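Argonaute protein (Marinitoga piezophila, PDB 5I4A) cleaves single-stranded DNA, and can also target RNA, using short guide RNAs that carry a 5'-hydroxyl, possibly in defence against mobile genetic elements. Local coordinates at residues Leu98-Phe104 with Thr243-Lys249; Asn268-Lys272 with Leu604-His610; Tyr571-Phe576 with Thr615-Pro620. All blocks are in the same frame, centred on the assembly; numbering follows the deposited sequence.

Contact 1 lies in the PAZ lobe, where the end of helix 84-101, at the passage from the N-terminal domain to linker L1, packs on linker L2. Contact 2 joins the lobes, tying a later part of L2 to the PIWI domain, and contact 3 lies wholly within PIWI, beside the guide RNA. Contact 1 stands apart, its centre about 44 Å from that of contact 2 and about 35 Å from that of contact 3. Contacts 2 and 3 have centres about 11 Å apart and interleave along the chain after contact 1 has closed; His610 ND1 meets Thr615 O at 2.8 Å. L2 thus packs within its own lobe in contact 1, against the other in contact 2.

Contact 1: residues Leu98-Phe104 with Thr243-Lys249; sequences LFLDNDF and TLGFLNK
Phe246 from the short 3-10 segment 245-249 enters an aromatic cluster with Phe99 and Phe104, where a Schellman motif ends helix 84-101. Its ring stands edge-to-face on Phe99, the CZ atom of Phe246 3.7 Å from CD1 of Phe99. Toward Phe104 the same ring again presents an edge, now offset, with centroids 5.8 Å apart. One face of Phe246 receives the side-chain amide of Asn102, stacked with the planes 19° apart and ND2 of Asn102 3.2 Å from CG of Phe246. CB of Leu98 also touches Phe246, at CD1. The Phe246 ring reaches this place because CG lies between the backbone N and the carbonyl carbon (chi1 54°).

Aliphatic groups extend the contact. CD2 of Leu244 rests 3.6 Å from CE1 of Phe99, Leu247 meets the same ring with its own CD2, and the extended chain of Lys249 passes the methyls of Leu98 at the outer side. Farther out, Phe112 stacks on Phe99, while Tyr133 of strand 127-140 touches Leu244, so the cluster joins the N-terminal domain and linker L1 to linker L2.

The helix end positions the first shell: Asp103, with positive phi, is the C-prime residue, and Phe104 N returns to Phe99 O at 3.0 Å. Asn102 is fixed by its own helix, since ND2 of Asn102 donates to Leu98 O at 2.6 Å along a nearly straight N-H line of 167°, with that oxygen lying in the amide plane.

Contact 2: residues Asn268-Lys272 with Leu604-His610; sequences NVIYK and LLTRVAH
Tyr271 of linker L2 sends its hydroxyl between Arg607 and His610 of the PIWI domain, and two hydrogen bonds grip it there. Tyr271 OH and His610 NE2 are 2.6 Å apart, the hydroxyl lying in the plane of the imidazole at its edge. Arg607 NH1 donates to Tyr271 OH at 3.0 Å, a bent bond with an N-H...O angle of 140°, the hydroxyl tilted out of the guanidinium plane. The arginine chain turns at chi2 (-72°), and its guanidinium comes to lie nearly parallel to the tyrosine ring. A phenylalanine in place of Tyr271 would probably leave His610 NE2 and Arg607 NH1 without their shared partner and the imidazole less firmly held.

A water adds a second polar link: it donates to Val269 O at 2.8 Å and accepts from Arg607 NH1, at the edge of the guanidinium.

Apolar contact comes from Val269. Its CG2 meets CD2 of Leu604 at 4.2 Å as the two side chains run past each other in opposite directions, while CB and CG1 of Val269 lie beside Arg607.

Strand 271-272 lies between strands 277-278 and 433-434 in a small antiparallel sheet, and Phe432 meets the Tyr271 ring edge-to-face. From helix 595-605 comes Leu604, which also touches Leu434, and the chain beyond it passes Arg607 and His610 toward helix 621-631.

Contact 3: residues Tyr571-Phe576 with Thr615-Pro620; sequences YYPKTF and TNYKLP. With nucleotides of chain B.
Lys618 is held at its backbone by Tyr571 and along its aliphatic chain by Pro573 and Thr575, where two loops of the RNase H-like PIWI domain run roughly antiparallel beside the guide RNA. At the buried end, the hydroxyl of Tyr571 donates to Lys618 O at 2.5 Å, in the carbonyl plane and on a lone pair. Pro620 CD lies against the same hydroxyl, and CG of Pro573 packs 3.9 Å from CB of Lys618. Around this end Tyr571 is backed by Tyr603 and by strand 582-589; the side chain of Leu619 comes within about 3 Å of that of Asn627, an inferred manganese ligand.

Asn616 links the loops midway. With CG between the backbone N and the carbonyl carbon (chi1 52°), its amide is turned toward the Lys574 backbone, and ND2 of Asn616 donates to Lys574 O at 3.0 Å. Thr575 OG1 reaches that oxygen from the opposite face of its plane, so two donors grip it. ND2 of Asn616 also donates to Tyr617 O at 3.3 Å, and with both oxygens in the amide plane the rotation of the amide is fixed. Lys574 NZ curls back to OD1 of Asn616, a bond too short to be taken at face value.

The outer end is looser and faces the RNA. Thr615 OG1 pairs with O2' of U3 of chain B, though so closely that the exact length is doubtful. Phe576, an exposed residue, touches Thr615 CG2 with CE1 at 4.0 Å, and its CZ lies 3.4 Å from O2' of A4 of chain B.

Contact 1: residues Leu98-Phe104 with Thr243-Lys249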
# COMPACT_ATOMS: atom_id res chain seq x y z
N LEU A 98 -28.05 3.68 -6.53
CA LEU A 98 -28.62 2.47 -7.11
C LEU A 98 -28.35 1.25 -6.23
O LEU A 98 -29.25 0.44 -5.99
CB LEU A 98 -28.06 2.25 -8.52
CG LEU A 98 -28.55 3.22 -9.59
CD1 LEU A 98 -27.92 2.91 -10.93
CD2 LEU A 98 -30.07 3.19 -9.69
N PHE A 99 -27.11 1.12 -5.74
CA PHE A 99 -26.79 0.03 -4.82
C PHE A 99 -27.63 0.12 -3.55
O PHE A 99 -28.22 -0.87 -3.10
CB PHE A 99 -25.30 0.05 -4.48
CG PHE A 99 -24.44 -0.69 -5.47
CD1 PHE A 99 -24.27 -2.06 -5.37
CD2 PHE A 99 -23.79 -0.01 -6.48
CE1 PHE A 99 -23.46 -2.74 -6.27
CE2 PHE A 99 -22.99 -0.68 -7.39
CZ PHE A 99 -22.82 -2.05 -7.28
N LEU A 100 -27.69 1.32 -2.95
CA LEU A 100 -28.48 1.49 -1.73
C LEU A 100 -29.96 1.26 -2.00
O LEU A 100 -30.67 0.72 -1.16
CB LEU A 100 -28.25 2.89 -1.15
CG LEU A 100 -26.87 3.18 -0.53
CD1 LEU A 100 -26.82 4.60 -0.00
CD2 LEU A 100 -26.55 2.19 0.58
N ASP A 101 -30.44 1.68 -3.18
CA ASP A 101 -31.84 1.43 -3.54
C ASP A 101 -32.14 -0.05 -3.68
O ASP A 101 -33.30 -0.45 -3.54
CB ASP A 101 -32.20 2.15 -4.84
CG ASP A 101 -32.39 3.65 -4.65
OD1 ASP A 101 -32.41 4.11 -3.50
OD2 ASP A 101 -32.53 4.36 -5.67
N ASN A 102 -31.13 -0.87 -3.97
CA ASN A 102 -31.29 -2.31 -4.02
C ASN A 102 -30.82 -2.98 -2.73
O ASN A 102 -30.49 -4.17 -2.74
CB ASN A 102 -30.57 -2.89 -5.23
CG ASN A 102 -31.23 -2.49 -6.54
OD1 ASN A 102 -32.08 -3.22 -7.07
ND2 ASN A 102 -30.87 -1.33 -7.06
N ASP A 103 -30.80 -2.23 -1.63
CA ASP A 103 -30.56 -2.72 -0.28
C ASP A 103 -29.15 -3.26 -0.07
O ASP A 103 -28.93 -4.08 0.83
CB ASP A 103 -31.60 -3.77 0.12
CG ASP A 103 -32.24 -3.47 1.47
OD1 ASP A 103 -33.03 -2.50 1.55
OD2 ASP A 103 -31.95 -4.20 2.44
N PHE A 104 -28.19 -2.83 -0.87
CA PHE A 104 -26.79 -3.08 -0.56
C PHE A 104 -26.35 -2.16 0.57
O PHE A 104 -26.82 -1.02 0.69
CB PHE A 104 -25.91 -2.85 -1.78
CG PHE A 104 -25.94 -3.97 -2.79
CD1 PHE A 104 -27.09 -4.24 -3.51
CD2 PHE A 104 -24.82 -4.74 -3.02
CE1 PHE A 104 -27.13 -5.26 -4.44
CE2 PHE A 104 -24.84 -5.77 -3.95
CZ PHE A 104 -26.00 -6.03 -4.66
N THR A 243 -26.86 -10.22 -10.68
CA THR A 243 -26.89 -9.63 -9.34
C THR A 243 -26.86 -8.11 -9.40
O THR A 243 -27.53 -7.44 -8.60
CB THR A 243 -25.71 -10.16 -8.51
OG1 THR A 243 -25.80 -11.59 -8.42
CG2 THR A 243 -25.73 -9.57 -7.11
N LEU A 244 -26.12 -7.54 -10.35
CA LEU A 244 -26.01 -6.09 -10.50
C LEU A 244 -26.85 -5.57 -11.67
O LEU A 244 -26.51 -4.56 -12.27
CB LEU A 244 -24.55 -5.69 -10.68
CG LEU A 244 -23.59 -6.12 -9.57
CD1 LEU A 244 -22.20 -5.57 -9.84
CD2 LEU A 244 -24.11 -5.67 -8.21
N GLY A 245 -27.96 -6.25 -11.97
CA GLY A 245 -28.75 -5.89 -13.14
C GLY A 245 -29.20 -4.44 -13.14
O GLY A 245 -29.28 -3.81 -14.20
N PHE A 246 -29.50 -3.90 -11.96
CA PHE A 246 -29.92 -2.50 -11.86
C PHE A 246 -28.89 -1.54 -12.46
O PHE A 246 -29.24 -0.40 -12.78
CB PHE A 246 -30.19 -2.13 -10.40
CG PHE A 246 -29.04 -2.43 -9.48
CD1 PHE A 246 -28.02 -1.50 -9.30
CD2 PHE A 246 -28.98 -3.62 -8.79
CE1 PHE A 246 -26.97 -1.77 -8.45
CE2 PHE A 246 -27.93 -3.90 -7.93
CZ PHE A 246 -26.92 -2.97 -7.76
N LEU A 247 -27.64 -1.98 -12.62
CA LEU A 247 -26.64 -1.16 -13.28
C LEU A 247 -26.83 -1.10 -14.79
O LEU A 247 -26.09 -0.38 -15.46
CB LEU A 247 -25.23 -1.68 -12.98
CG LEU A 247 -24.72 -1.54 -11.54
CD1 LEU A 247 -23.25 -1.91 -11.47
CD2 LEU A 247 -24.95 -0.13 -11.01
N ASN A 248 -27.81 -1.83 -15.34
CA ASN A 248 -28.10 -1.72 -16.77
C ASN A 248 -28.43 -0.29 -17.17
O ASN A 248 -28.34 0.04 -18.36
CB ASN A 248 -29.26 -2.65 -17.15
CG ASN A 248 -30.63 -2.04 -16.85
OD1 ASN A 248 -30.81 -1.33 -15.86
ND2 ASN A 248 -31.60 -2.32 -17.71
N LYS A 249 -28.80 0.55 -16.21
CA LYS A 249 -29.09 1.95 -16.50
C LYS A 249 -27.90 2.65 -17.15
O LYS A 249 -28.08 3.47 -18.05
CB LYS A 249 -29.50 2.67 -15.21
CG LYS A 249 -30.91 2.33 -14.73
CD LYS A 249 -31.24 2.95 -13.38
CE LYS A 249 -32.74 2.98 -13.15
NZ LYS A 249 -33.10 3.18 -11.72

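Contact 2: residues Asn268-Lys272 with Leu604-His610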
# COMPACT_ATOMS: atom_id res chain seq x y z
N ASN A 268 10.52 -9.80 -18.64
CA ASN A 268 11.48 -10.80 -18.21
C ASN A 268 12.58 -10.11 -17.41
O ASN A 268 13.32 -9.28 -17.96
CB ASN A 268 12.05 -11.52 -19.43
CG ASN A 268 12.66 -12.86 -19.10
OD1 ASN A 268 11.95 -13.84 -18.85
ND2 ASN A 268 13.99 -12.93 -19.11
N VAL A 269 12.69 -10.44 -16.13
CA VAL A 269 13.66 -9.83 -15.23
C VAL A 269 14.77 -10.83 -14.95
O VAL A 269 14.54 -11.88 -14.34
CB VAL A 269 13.01 -9.36 -13.92
CG1 VAL A 269 14.03 -8.64 -13.04
CG2 VAL A 269 11.82 -8.45 -14.21
N ILE A 270 15.99 -10.50 -15.39
CA ILE A 270 17.16 -11.34 -15.19
C ILE A 270 18.09 -10.64 -14.20
O ILE A 270 18.42 -9.46 -14.39
CB ILE A 270 17.89 -11.63 -16.51
CG1 ILE A 270 16.96 -12.31 -17.51
CG2 ILE A 270 19.12 -12.49 -16.27
CD1 ILE A 270 16.58 -13.73 -17.14
N TYR A 271 18.50 -11.36 -13.17
CA TYR A 271 19.44 -10.84 -12.18
C TYR A 271 20.87 -11.20 -12.59
O TYR A 271 21.14 -12.34 -12.99
CB TYR A 271 19.14 -11.41 -10.80
CG TYR A 271 17.77 -11.06 -10.24
CD1 TYR A 271 16.65 -11.79 -10.61
CD2 TYR A 271 17.61 -10.02 -9.34
CE1 TYR A 271 15.40 -11.48 -10.10
CE2 TYR A 271 16.37 -9.70 -8.83
CZ TYR A 271 15.27 -10.44 -9.21
OH TYR A 271 14.03 -10.13 -8.70
N LYS A 272 21.77 -10.23 -12.49
CA LYS A 272 23.19 -10.43 -12.76
C LYS A 272 23.94 -10.55 -11.44
O LYS A 272 24.04 -9.58 -10.69
CB LYS A 272 23.77 -9.29 -13.59
CG LYS A 272 23.61 -9.45 -15.10
CD LYS A 272 24.35 -8.34 -15.85
CE LYS A 272 25.75 -8.77 -16.27
NZ LYS A 272 26.59 -9.23 -15.13
N LEU A 604 10.91 -2.54 -13.55
CA LEU A 604 12.22 -3.02 -13.13
C LEU A 604 12.62 -2.44 -11.78
O LEU A 604 13.34 -3.09 -11.01
CB LEU A 604 13.28 -2.69 -14.18
CG LEU A 604 13.18 -3.39 -15.54
CD1 LEU A 604 14.04 -2.68 -16.57
CD2 LEU A 604 13.58 -4.86 -15.44
N LEU A 605 12.15 -1.23 -11.47
CA LEU A 605 12.45 -0.63 -10.17
C LEU A 605 11.90 -1.46 -9.02
O LEU A 605 12.40 -1.36 -7.89
CB LEU A 605 11.90 0.79 -10.10
CG LEU A 605 12.72 1.86 -10.82
CD1 LEU A 605 12.04 3.22 -10.71
CD2 LEU A 605 14.13 1.90 -10.26
N THR A 606 10.86 -2.26 -9.26
CA THR A 606 10.36 -3.14 -8.21
C THR A 606 11.31 -4.28 -7.89
O THR A 606 11.08 -5.01 -6.91
CB THR A 606 8.99 -3.72 -8.60
OG1 THR A 606 9.17 -4.78 -9.54
CG2 THR A 606 8.11 -2.64 -9.23
N ARG A 607 12.38 -4.45 -8.67
CA ARG A 607 13.31 -5.55 -8.48
C ARG A 607 14.76 -5.11 -8.31
O ARG A 607 15.63 -5.97 -8.17
CB ARG A 607 13.24 -6.53 -9.66
CG ARG A 607 11.87 -7.12 -9.91
CD ARG A 607 11.48 -8.14 -8.85
NE ARG A 607 10.33 -8.93 -9.27
CZ ARG A 607 10.42 -10.04 -10.00
NH1 ARG A 607 11.62 -10.50 -10.37
NH2 ARG A 607 9.33 -10.70 -10.36
N VAL A 608 15.05 -3.80 -8.34
CA VAL A 608 16.43 -3.35 -8.19
C VAL A 608 16.98 -3.60 -6.80
O VAL A 608 18.18 -3.41 -6.57
CB VAL A 608 16.57 -1.85 -8.53
CG1 VAL A 608 16.18 -1.60 -9.98
CG2 VAL A 608 15.72 -1.01 -7.59
N ALA A 609 16.13 -4.03 -5.87
CA ALA A 609 16.58 -4.47 -4.56
C ALA A 609 15.62 -5.54 -4.05
O ALA A 609 14.47 -5.62 -4.49
CB ALA A 609 16.66 -3.31 -3.56
N HIS A 610 16.12 -6.36 -3.14
CA HIS A 610 15.33 -7.37 -2.45
C HIS A 610 15.57 -7.25 -0.96
O HIS A 610 16.71 -7.02 -0.53
CB HIS A 610 15.67 -8.79 -2.92
CG HIS A 610 14.97 -9.21 -4.17
ND1 HIS A 610 13.89 -10.07 -4.17
CD2 HIS A 610 15.19 -8.90 -5.47
CE1 HIS A 610 13.48 -10.27 -5.41
NE2 HIS A 610 14.25 -9.56 -6.22
O HOH W 1 12.75 -12.69 -12.40

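Contact 3: residues Tyr571-Phe576 with Thr615-Pro620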
# COMPACT_ATOMS: atom_id res chain seq x y z
N TYR A 571 0.58 -3.00 -13.95
CA TYR A 571 1.38 -4.21 -13.78
C TYR A 571 0.90 -4.95 -12.54
O TYR A 571 0.42 -4.35 -11.57
CB TYR A 571 2.88 -3.90 -13.70
CG TYR A 571 3.39 -3.28 -12.42
CD1 TYR A 571 3.67 -4.06 -11.31
CD2 TYR A 571 3.63 -1.91 -12.34
CE1 TYR A 571 4.16 -3.49 -10.14
CE2 TYR A 571 4.12 -1.34 -11.18
CZ TYR A 571 4.37 -2.13 -10.08
OH TYR A 571 4.85 -1.57 -8.92
N TYR A 572 1.02 -6.27 -12.59
CA TYR A 572 0.65 -7.15 -11.49
C TYR A 572 1.92 -7.86 -11.03
O TYR A 572 2.35 -8.83 -11.67
CB TYR A 572 -0.42 -8.15 -11.91
CG TYR A 572 -1.73 -7.50 -12.30
CD1 TYR A 572 -1.89 -6.90 -13.55
CD2 TYR A 572 -2.81 -7.48 -11.42
CE1 TYR A 572 -3.09 -6.30 -13.90
CE2 TYR A 572 -4.01 -6.88 -11.77
CZ TYR A 572 -4.14 -6.29 -13.01
OH TYR A 572 -5.33 -5.70 -13.37
N PRO A 573 2.55 -7.41 -9.95
CA PRO A 573 3.83 -7.99 -9.54
C PRO A 573 3.67 -9.41 -9.03
O PRO A 573 2.60 -9.83 -8.59
CB PRO A 573 4.31 -7.05 -8.43
CG PRO A 573 3.04 -6.48 -7.86
CD PRO A 573 2.09 -6.36 -9.01
N LYS A 574 4.77 -10.16 -9.10
CA LYS A 574 4.75 -11.53 -8.62
C LYS A 574 4.45 -11.56 -7.13
O LYS A 574 5.01 -10.79 -6.34
CB LYS A 574 6.09 -12.22 -8.90
CG LYS A 574 6.10 -13.69 -8.49
CD LYS A 574 7.29 -14.44 -9.06
CE LYS A 574 8.56 -14.24 -8.24
NZ LYS A 574 9.05 -12.83 -8.30
N THR A 575 3.55 -12.46 -6.74
CA THR A 575 3.10 -12.55 -5.36
C THR A 575 2.55 -13.95 -5.12
O THR A 575 1.90 -14.52 -6.00
CB THR A 575 2.03 -11.49 -5.06
OG1 THR A 575 2.51 -10.19 -5.43
CG2 THR A 575 1.68 -11.47 -3.59
N PHE A 576 2.82 -14.50 -3.94
CA PHE A 576 2.20 -15.75 -3.52
C PHE A 576 0.87 -15.53 -2.82
O PHE A 576 0.26 -16.50 -2.35
CB PHE A 576 3.15 -16.55 -2.62
CG PHE A 576 3.64 -15.78 -1.42
CD1 PHE A 576 4.78 -15.00 -1.49
CD2 PHE A 576 2.96 -15.86 -0.21
CE1 PHE A 576 5.23 -14.30 -0.39
CE2 PHE A 576 3.41 -15.16 0.90
CZ PHE A 576 4.55 -14.38 0.81
N THR A 615 11.25 -13.21 -1.51
CA THR A 615 10.10 -12.37 -1.83
C THR A 615 10.59 -11.17 -2.62
O THR A 615 11.77 -10.82 -2.58
CB THR A 615 9.35 -11.88 -0.58
OG1 THR A 615 10.17 -10.95 0.14
CG2 THR A 615 8.97 -13.04 0.34
N ASN A 616 9.68 -10.53 -3.35
CA ASN A 616 10.02 -9.35 -4.12
C ASN A 616 9.09 -8.20 -3.77
O ASN A 616 7.96 -8.39 -3.32
CB ASN A 616 9.97 -9.63 -5.63
CG ASN A 616 8.66 -10.26 -6.07
OD1 ASN A 616 8.59 -11.47 -6.28
ND2 ASN A 616 7.63 -9.44 -6.21
N TYR A 617 9.59 -6.99 -4.00
CA TYR A 617 8.81 -5.79 -3.76
C TYR A 617 7.68 -5.67 -4.77
O TYR A 617 7.76 -6.17 -5.90
CB TYR A 617 9.70 -4.56 -3.82
CG TYR A 617 10.73 -4.50 -2.71
CD1 TYR A 617 10.37 -4.76 -1.39
CD2 TYR A 617 12.06 -4.19 -2.97
CE1 TYR A 617 11.30 -4.71 -0.37
CE2 TYR A 617 13.00 -4.14 -1.96
CZ TYR A 617 12.61 -4.40 -0.66
OH TYR A 617 13.54 -4.35 0.36
N LYS A 618 6.60 -5.00 -4.36
CA LYS A 618 5.45 -4.77 -5.23
C LYS A 618 5.46 -3.40 -5.89
O LYS A 618 4.99 -3.26 -7.02
CB LYS A 618 4.15 -4.93 -4.42
CG LYS A 618 3.88 -6.36 -3.99
CD LYS A 618 3.08 -6.42 -2.71
CE LYS A 618 2.92 -7.87 -2.26
NZ LYS A 618 2.63 -7.98 -0.80
N LEU A 619 6.00 -2.40 -5.22
CA LEU A 619 6.10 -1.04 -5.72
C LEU A 619 7.53 -0.74 -6.15
O LEU A 619 8.47 -1.40 -5.72
CB LEU A 619 5.67 -0.04 -4.64
CG LEU A 619 4.22 -0.21 -4.17
CD1 LEU A 619 3.94 0.65 -2.94
CD2 LEU A 619 3.27 0.12 -5.30
N PRO A 620 7.73 0.25 -7.03
CA PRO A 620 9.09 0.66 -7.37
C PRO A 620 9.85 1.04 -6.11
O PRO A 620 9.30 1.66 -5.20
CB PRO A 620 8.89 1.86 -8.31
CG PRO A 620 7.48 2.31 -8.07
CD PRO A 620 6.72 1.08 -7.72
P U B 3 13.50 -8.63 8.09
OP1 U B 3 13.97 -7.24 7.88
OP2 U B 3 12.35 -8.88 8.99
O5' U B 3 13.15 -9.24 6.67
C5' U B 3 11.81 -9.30 6.22
C4' U B 3 11.69 -10.16 4.99
O4' U B 3 11.80 -11.56 5.36
C3' U B 3 10.35 -10.06 4.27
O3' U B 3 10.31 -8.96 3.38
C2' U B 3 10.24 -11.41 3.57
O2' U B 3 11.01 -11.41 2.38
C1' U B 3 10.91 -12.34 4.59
N1 U B 3 9.91 -12.94 5.50
C2 U B 3 9.03 -13.87 5.00
O2 U B 3 9.02 -14.24 3.83
N3 U B 3 8.13 -14.37 5.92
C4 U B 3 8.04 -14.05 7.25
O4 U B 3 7.19 -14.59 7.95
C5 U B 3 9.00 -13.07 7.69
C6 U B 3 9.87 -12.57 6.83
P A B 4 9.20 -7.83 3.57
OP1 A B 4 9.27 -6.93 2.39
OP2 A B 4 9.35 -7.27 4.94
O5' A B 4 7.82 -8.62 3.49
C5' A B 4 7.48 -9.37 2.33
C4' A B 4 6.34 -10.32 2.59
O4' A B 4 6.73 -11.32 3.57
C3' A B 4 5.08 -9.71 3.18
O3' A B 4 4.28 -9.05 2.22
C2' A B 4 4.40 -10.93 3.80
O2' A B 4 3.75 -11.71 2.81
C1' A B 4 5.61 -11.71 4.32
N9 A B 4 5.86 -11.44 5.75
C8 A B 4 6.76 -10.57 6.30
N7 A B 4 6.74 -10.56 7.61
C5 A B 4 5.76 -11.48 7.95
C6 A B 4 5.25 -11.92 9.18
N6 A B 4 5.70 -11.48 10.36
N1 A B 4 4.27 -12.85 9.17
C2 A B 4 3.83 -13.30 7.98
N3 A B 4 4.22 -12.95 6.76
C4 A B 4 5.20 -12.03 6.81
P C B 5 3.39 -7.77 2.65
OP1 C B 5 2.75 -7.23 1.43
OP2 C B 5 4.24 -6.88 3.47
O5' C B 5 2.26 -8.38 3.59
C5' C B 5 1.37 -9.39 3.12
C4' C B 5 0.70 -10.11 4.26
O4' C B 5 1.71 -10.60 5.18
C3' C B 5 -0.22 -9.26 5.11
O3' C B 5 -1.53 -9.23 4.57
C2' C B 5 -0.18 -9.93 6.49
O2' C B 5 -1.15 -10.96 6.58
C1' C B 5 1.22 -10.56 6.50
N1 C B 5 2.20 -9.85 7.35
C2 C B 5 2.18 -10.04 8.74
O2 C B 5 1.32 -10.78 9.23
N3 C B 5 3.10 -9.41 9.51
C4 C B 5 4.02 -8.62 8.96
N4 C B 5 4.90 -8.02 9.76
C5 C B 5 4.07 -8.42 7.55
C6 C B 5 3.16 -9.05 6.79